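Uncharacterized protein (Staphylococcus aureus subsp. aureus, PDB 3H04) is of unknown function but belongs to the alpha/beta-hydrolase clan and is probably an esterase-like hydrolase. Local coordinates at residues I63-L75 / T159-R172. Numbering follows the deposited sequence.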
loop_
_atom_site.group_PDB
_atom_site.type_symbol
_atom_site.label_atom_id
_atom_site.label_comp_id
_atom_site.label_asym_id
_atom_site.label_seq_id
_atom_site.Cartn_x
_atom_site.Cartn_y
_atom_site.Cartn_z
ATOM N N ILE A 63 5.838 -11.468 2.679
ATOM C CA ILE A 63 6.485 -11.284 1.378
ATOM C C ILE A 63 6.449 -9.813 0.988
ATOM O O ILE A 63 5.379 -9.271 0.808
ATOM C CB ILE A 63 5.798 -12.111 0.320
ATOM C CG1 ILE A 63 5.714 -13.563 0.769
ATOM C CG2 ILE A 63 6.597 -12.011 -1.010
ATOM C CD1 ILE A 63 4.385 -14.044 1.339
ATOM N N GLN A 64 7.597 -9.162 0.866
ATOM C CA GLN A 64 7.618 -7.724 0.625
ATOM C C GLN A 64 7.817 -7.435 -0.856
ATOM O O GLN A 64 8.901 -7.702 -1.391
ATOM C CB GLN A 64 8.670 -7.105 1.550
ATOM C CG GLN A 64 8.258 -7.472 2.955
ATOM C CD GLN A 64 9.115 -6.960 4.045
ATOM O OE1 GLN A 64 9.708 -7.764 4.756
ATOM N NE2 GLN A 64 9.119 -5.636 4.269
ATOM N N LEU A 65 6.779 -6.988 -1.548
ATOM C CA LEU A 65 6.905 -6.863 -2.999
ATOM C C LEU A 65 7.326 -5.504 -3.456
ATOM O O LEU A 65 7.258 -4.551 -2.715
ATOM C CB LEU A 65 5.655 -7.316 -3.792
ATOM C CG LEU A 65 4.339 -6.596 -3.840
ATOM C CD1 LEU A 65 4.378 -5.271 -4.551
ATOM C CD2 LEU A 65 3.252 -7.595 -4.504
ATOM N N SER A 66 7.796 -5.436 -4.691
ATOM C CA SER A 66 8.241 -4.175 -5.277
ATOM C C SER A 66 7.475 -3.881 -6.546
ATOM O O SER A 66 6.937 -4.802 -7.190
ATOM C CB SER A 66 9.740 -4.234 -5.534
ATOM O OG SER A 66 10.403 -4.310 -4.254
ATOM N N TYR A 67 7.388 -2.588 -6.878
ATOM C CA TYR A 67 6.785 -2.145 -8.128
ATOM C C TYR A 67 7.522 -0.879 -8.563
ATOM O O TYR A 67 8.080 -0.182 -7.724
ATOM C CB TYR A 67 5.286 -1.852 -7.941
ATOM C CG TYR A 67 5.005 -0.913 -6.809
ATOM C CD1 TYR A 67 4.962 0.468 -7.026
ATOM C CD2 TYR A 67 4.768 -1.375 -5.529
ATOM C CE1 TYR A 67 4.701 1.346 -5.971
ATOM C CE2 TYR A 67 4.489 -0.503 -4.469
ATOM C CZ TYR A 67 4.457 0.853 -4.718
ATOM O OH TYR A 67 4.240 1.713 -3.690
ATOM N N ARG A 68 7.486 -0.583 -9.862
ATOM C CA ARG A 68 8.102 0.643 -10.385
ATOM C C ARG A 68 7.298 1.874 -9.937
ATOM O O ARG A 68 6.080 1.867 -9.848
ATOM C CB ARG A 68 8.291 0.524 -11.903
ATOM C CG ARG A 68 9.494 -0.363 -12.276
ATOM C CD ARG A 68 9.562 -0.646 -13.776
ATOM N NE ARG A 68 8.572 -1.628 -14.202
ATOM C CZ ARG A 68 8.488 -2.078 -15.449
ATOM N NH1 ARG A 68 9.312 -1.604 -16.397
ATOM N NH2 ARG A 68 7.585 -2.979 -15.761
ATOM N N LEU A 69 7.990 2.943 -9.605
ATOM C CA LEU A 69 7.338 4.112 -9.077
ATOM C C LEU A 69 6.937 5.146 -10.108
ATOM O O LEU A 69 7.574 5.283 -11.185
ATOM C CB LEU A 69 8.276 4.756 -8.058
ATOM C CG LEU A 69 8.730 3.855 -6.904
ATOM C CD1 LEU A 69 9.923 4.484 -6.108
ATOM C CD2 LEU A 69 7.594 3.404 -5.972
ATOM N N LEU A 70 5.914 5.932 -9.758
ATOM C CA LEU A 70 5.672 7.199 -10.466
ATOM C C LEU A 70 6.794 8.185 -10.129
ATOM O O LEU A 70 7.352 8.116 -9.062
ATOM C CB LEU A 70 4.335 7.810 -10.098
ATOM C CG LEU A 70 3.055 6.986 -10.067
ATOM C CD1 LEU A 70 2.056 7.870 -9.331
ATOM C CD2 LEU A 70 2.597 6.634 -11.446
ATOM N N PRO A 71 7.110 9.133 -11.033
ATOM C CA PRO A 71 6.441 9.392 -12.303
ATOM C C PRO A 71 7.104 8.741 -13.513
ATOM O O PRO A 71 6.699 8.996 -14.633
ATOM C CB PRO A 71 6.560 10.909 -12.404
ATOM C CG PRO A 71 7.952 11.169 -11.865
ATOM C CD PRO A 71 8.029 10.228 -10.668
ATOM N N GLU A 72 8.132 7.938 -13.308
ATOM C CA GLU A 72 8.881 7.390 -14.449
ATOM C C GLU A 72 8.084 6.295 -15.156
ATOM O O GLU A 72 8.329 6.024 -16.325
ATOM C CB GLU A 72 10.235 6.823 -14.041
ATOM C CG GLU A 72 11.172 7.856 -13.437
ATOM C CD GLU A 72 11.072 7.992 -11.911
ATOM O OE1 GLU A 72 10.097 7.494 -11.281
ATOM O OE2 GLU A 72 11.994 8.608 -11.353
ATOM N N VAL A 73 7.126 5.687 -14.451
ATOM C CA VAL A 73 6.111 4.836 -15.103
ATOM C C VAL A 73 4.749 5.368 -14.692
ATOM O O VAL A 73 4.662 6.247 -13.815
ATOM C CB VAL A 73 6.224 3.374 -14.699
ATOM C CG1 VAL A 73 7.668 2.826 -14.986
ATOM C CG2 VAL A 73 5.748 3.163 -13.199
ATOM N N SER A 74 3.693 4.867 -15.327
ATOM C CA SER A 74 2.338 5.266 -14.976
ATOM C C SER A 74 1.694 4.294 -13.952
ATOM O O SER A 74 2.213 3.216 -13.655
ATOM C CB SER A 74 1.453 5.295 -16.230
ATOM O OG SER A 74 1.060 3.960 -16.567
ATOM N N LEU A 75 0.532 4.668 -13.435
ATOM C CA LEU A 75 -0.207 3.778 -12.551
ATOM C C LEU A 75 -0.624 2.466 -13.256
ATOM O O LEU A 75 -0.745 1.437 -12.603
ATOM C CB LEU A 75 -1.451 4.466 -11.975
ATOM C CG LEU A 75 -2.377 3.663 -11.061
ATOM C CD1 LEU A 75 -1.654 3.162 -9.785
ATOM C CD2 LEU A 75 -3.594 4.471 -10.633
ATOM N N THR A 159 13.987 12.905 -9.836
ATOM C CA THR A 159 13.590 11.763 -10.604
ATOM C C THR A 159 14.764 11.069 -11.249
ATOM O O THR A 159 15.909 11.585 -11.342
ATOM C CB THR A 159 12.525 12.116 -11.698
ATOM O OG1 THR A 159 13.119 12.936 -12.692
ATOM C CG2 THR A 159 11.352 12.831 -11.089
ATOM N N SER A 160 14.466 9.876 -11.730
ATOM C CA SER A 160 15.466 9.013 -12.270
ATOM C C SER A 160 15.302 8.987 -13.789
ATOM O O SER A 160 14.187 9.126 -14.292
ATOM C CB SER A 160 15.296 7.605 -11.673
ATOM O OG SER A 160 16.202 6.702 -12.279
ATOM N N PRO A 161 16.409 8.805 -14.532
ATOM C CA PRO A 161 16.291 8.729 -15.967
ATOM C C PRO A 161 15.666 7.410 -16.411
ATOM O O PRO A 161 15.168 7.322 -17.530
ATOM C CB PRO A 161 17.744 8.879 -16.476
ATOM C CG PRO A 161 18.601 8.539 -15.359
ATOM C CD PRO A 161 17.804 8.658 -14.078
ATOM N N THR A 162 15.613 6.414 -15.530
ATOM C CA THR A 162 14.911 5.164 -15.857
ATOM C C THR A 162 14.112 4.715 -14.597
ATOM O O THR A 162 14.423 5.153 -13.499
ATOM C CB THR A 162 15.910 4.112 -16.270
ATOM O OG1 THR A 162 16.723 3.797 -15.147
ATOM C CG2 THR A 162 16.829 4.625 -17.416
ATOM N N PRO A 163 13.100 3.850 -14.748
ATOM C CA PRO A 163 12.270 3.507 -13.557
ATOM C C PRO A 163 13.031 2.815 -12.470
ATOM O O PRO A 163 13.965 2.076 -12.765
ATOM C CB PRO A 163 11.215 2.554 -14.138
ATOM C CG PRO A 163 11.151 2.899 -15.614
ATOM C CD PRO A 163 12.575 3.200 -15.969
ATOM N N VAL A 164 12.576 3.011 -11.222
ATOM C CA VAL A 164 13.163 2.481 -10.030
ATOM C C VAL A 164 12.074 1.794 -9.206
ATOM O O VAL A 164 10.900 2.100 -9.364
ATOM C CB VAL A 164 13.832 3.618 -9.156
ATOM C CG1 VAL A 164 15.141 4.121 -9.834
ATOM C CG2 VAL A 164 12.863 4.747 -8.857
ATOM N N VAL A 165 12.461 0.869 -8.331
ATOM C CA VAL A 165 11.500 0.290 -7.390
ATOM C C VAL A 165 11.691 0.786 -5.959
ATOM O O VAL A 165 10.928 0.414 -5.091
ATOM C CB VAL A 165 11.490 -1.261 -7.382
ATOM C CG1 VAL A 165 11.273 -1.797 -8.773
ATOM C CG2 VAL A 165 12.804 -1.809 -6.793
ATOM N N GLN A 166 12.666 1.646 -5.745
ATOM C CA GLN A 166 12.881 2.262 -4.472
ATOM C C GLN A 166 13.625 3.587 -4.686
ATOM O O GLN A 166 14.204 3.833 -5.752
ATOM C CB GLN A 166 13.643 1.325 -3.528
ATOM C CG GLN A 166 15.078 1.047 -3.989
ATOM C CD GLN A 166 15.878 0.216 -2.989
ATOM O OE1 GLN A 166 15.715 0.331 -1.787
ATOM N NE2 GLN A 166 16.745 -0.611 -3.496
ATOM N N ASP A 167 13.584 4.441 -3.685
ATOM C CA ASP A 167 14.250 5.741 -3.778
ATOM C C ASP A 167 15.683 5.542 -4.208
ATOM O O ASP A 167 16.419 4.705 -3.633
ATOM C CB ASP A 167 14.259 6.506 -2.421
ATOM C CG ASP A 167 12.893 6.794 -1.887
ATOM O OD1 ASP A 167 11.900 6.662 -2.624
ATOM O OD2 ASP A 167 12.796 7.074 -0.673
ATOM N N GLN A 168 16.085 6.298 -5.230
ATOM C CA GLN A 168 17.478 6.359 -5.692
ATOM C C GLN A 168 18.265 7.521 -5.064
ATOM O O GLN A 168 19.501 7.610 -5.189
ATOM C CB GLN A 168 17.521 6.377 -7.248
ATOM C CG GLN A 168 17.461 7.730 -7.951
ATOM C CD GLN A 168 16.136 8.436 -7.811
ATOM O OE1 GLN A 168 15.127 7.874 -7.323
ATOM N NE2 GLN A 168 16.121 9.703 -8.245
ATOM N N ILE A 169 17.543 8.448 -4.448
ATOM C CA ILE A 169 18.093 9.596 -3.747
ATOM C C ILE A 169 17.253 9.805 -2.499
ATOM O O ILE A 169 16.039 9.650 -2.532
ATOM C CB ILE A 169 18.091 10.849 -4.669
ATOM C CG1 ILE A 169 18.918 12.016 -4.083
ATOM C CG2 ILE A 169 16.669 11.289 -5.053
ATOM C CD1 ILE A 169 20.407 11.858 -4.132
ATOM N N ALA A 170 17.916 10.155 -1.407
ATOM C CA ALA A 170 17.272 10.304 -0.126
ATOM C C ALA A 170 16.061 11.201 -0.208
ATOM O O ALA A 170 15.068 10.873 0.434
ATOM C CB ALA A 170 18.252 10.819 0.943
ATOM N N GLN A 171 16.089 12.303 -0.985
ATOM C CA GLN A 171 14.970 13.250 -0.889
ATOM C C GLN A 171 13.873 13.138 -1.956
ATOM O O GLN A 171 13.103 14.032 -2.216
ATOM C CB GLN A 171 15.472 14.673 -0.746
ATOM C CG GLN A 171 16.144 15.215 -1.856
ATOM C CD GLN A 171 17.636 14.880 -1.902
ATOM O OE1 GLN A 171 18.103 13.846 -1.417
ATOM N NE2 GLN A 171 18.365 15.720 -2.574
ATOM N N ARG A 172 13.760 11.962 -2.512
ATOM C CA ARG A 172 12.816 11.716 -3.544
ATOM C C ARG A 172 11.409 12.027 -3.039
ATOM O O ARG A 172 10.558 12.439 -3.831
ATOM C CB ARG A 172 12.915 10.237 -3.970
ATOM C CG ARG A 172 11.970 9.898 -5.079
ATOM C CD ARG A 172 12.246 8.528 -5.580
ATOM N NE ARG A 172 11.213 8.212 -6.511
ATOM C CZ ARG A 172 11.332 8.191 -7.821
ATOM N NH1 ARG A 172 12.509 8.390 -8.422
ATOM N NH2 ARG A 172 10.232 7.951 -8.530
HETATM O O HOH W 1 11.241 -1.700 -3.035
HETATM O O HOH W 2 8.292 -0.391 -5.035
HETATM O O HOH W 3 10.277 4.815 -11.268
#
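Arg68 and Val165 bring the two backbones closest, with their CA atoms 4.5 Å apart. Segment 63-75 leaves strand 60-65, runs on extended to Leu70, then turns at the cis peptide before Pro71 and reaches helix 75-91. Segment 159-172 has no regular structure. One direct backbone hydrogen bond joins them, from Leu69 N to Val164 O (3.0 Å). The CA of Arg68 makes a CA-H...O contact with the same oxygen. Two waters extend the pairing: both donate to Val165 O, one accepting from Tyr67 N and the other bonded to Ser66 OG.

Glu72 and Arg172 form an end-on, bidentate salt bridge. NH2 of Arg172 donates to OE1 of Glu72 (2.8 Å), and NH1 of Arg172 to OE2 of Glu72 (3.0 Å). Both oxygens use their syn lone pairs, and the carboxylate and guanidinium planes are 20° apart, nearly coplanar. The anti lone pair of OE2 takes the backbone N of Ser160 (2.8 Å). The extended arginine chain carries the guanidinium across to segment 63-75, and the bend at chi2 of Glu72 (91°) turns its carboxylate to meet it. NH2 also gives a weak bond to Leu70 O, and NH1 bonds to Gln168 OE1. Arg172 NE reaches Met41 O, so all three nitrogens of the guanidinium are engaged.

In the alpha/beta-hydrolase fold, this contact ties the loop after a central-sheet strand to the excursion between strands 121-125 and 212-217. The Tyr67 ring, stacked with His36, lies near a probable nucleophile elbow.

CG2 of Val164 sits over one guanidinium face, toward its rim, and touches Leu69 CD1 (4.0 Å). Pro163 packs its CG on Val73 CG1 (3.5 Å) and its CB on Arg68 CD (3.6 Å). The charged end of Arg68 goes on to Asp12 and Asp81.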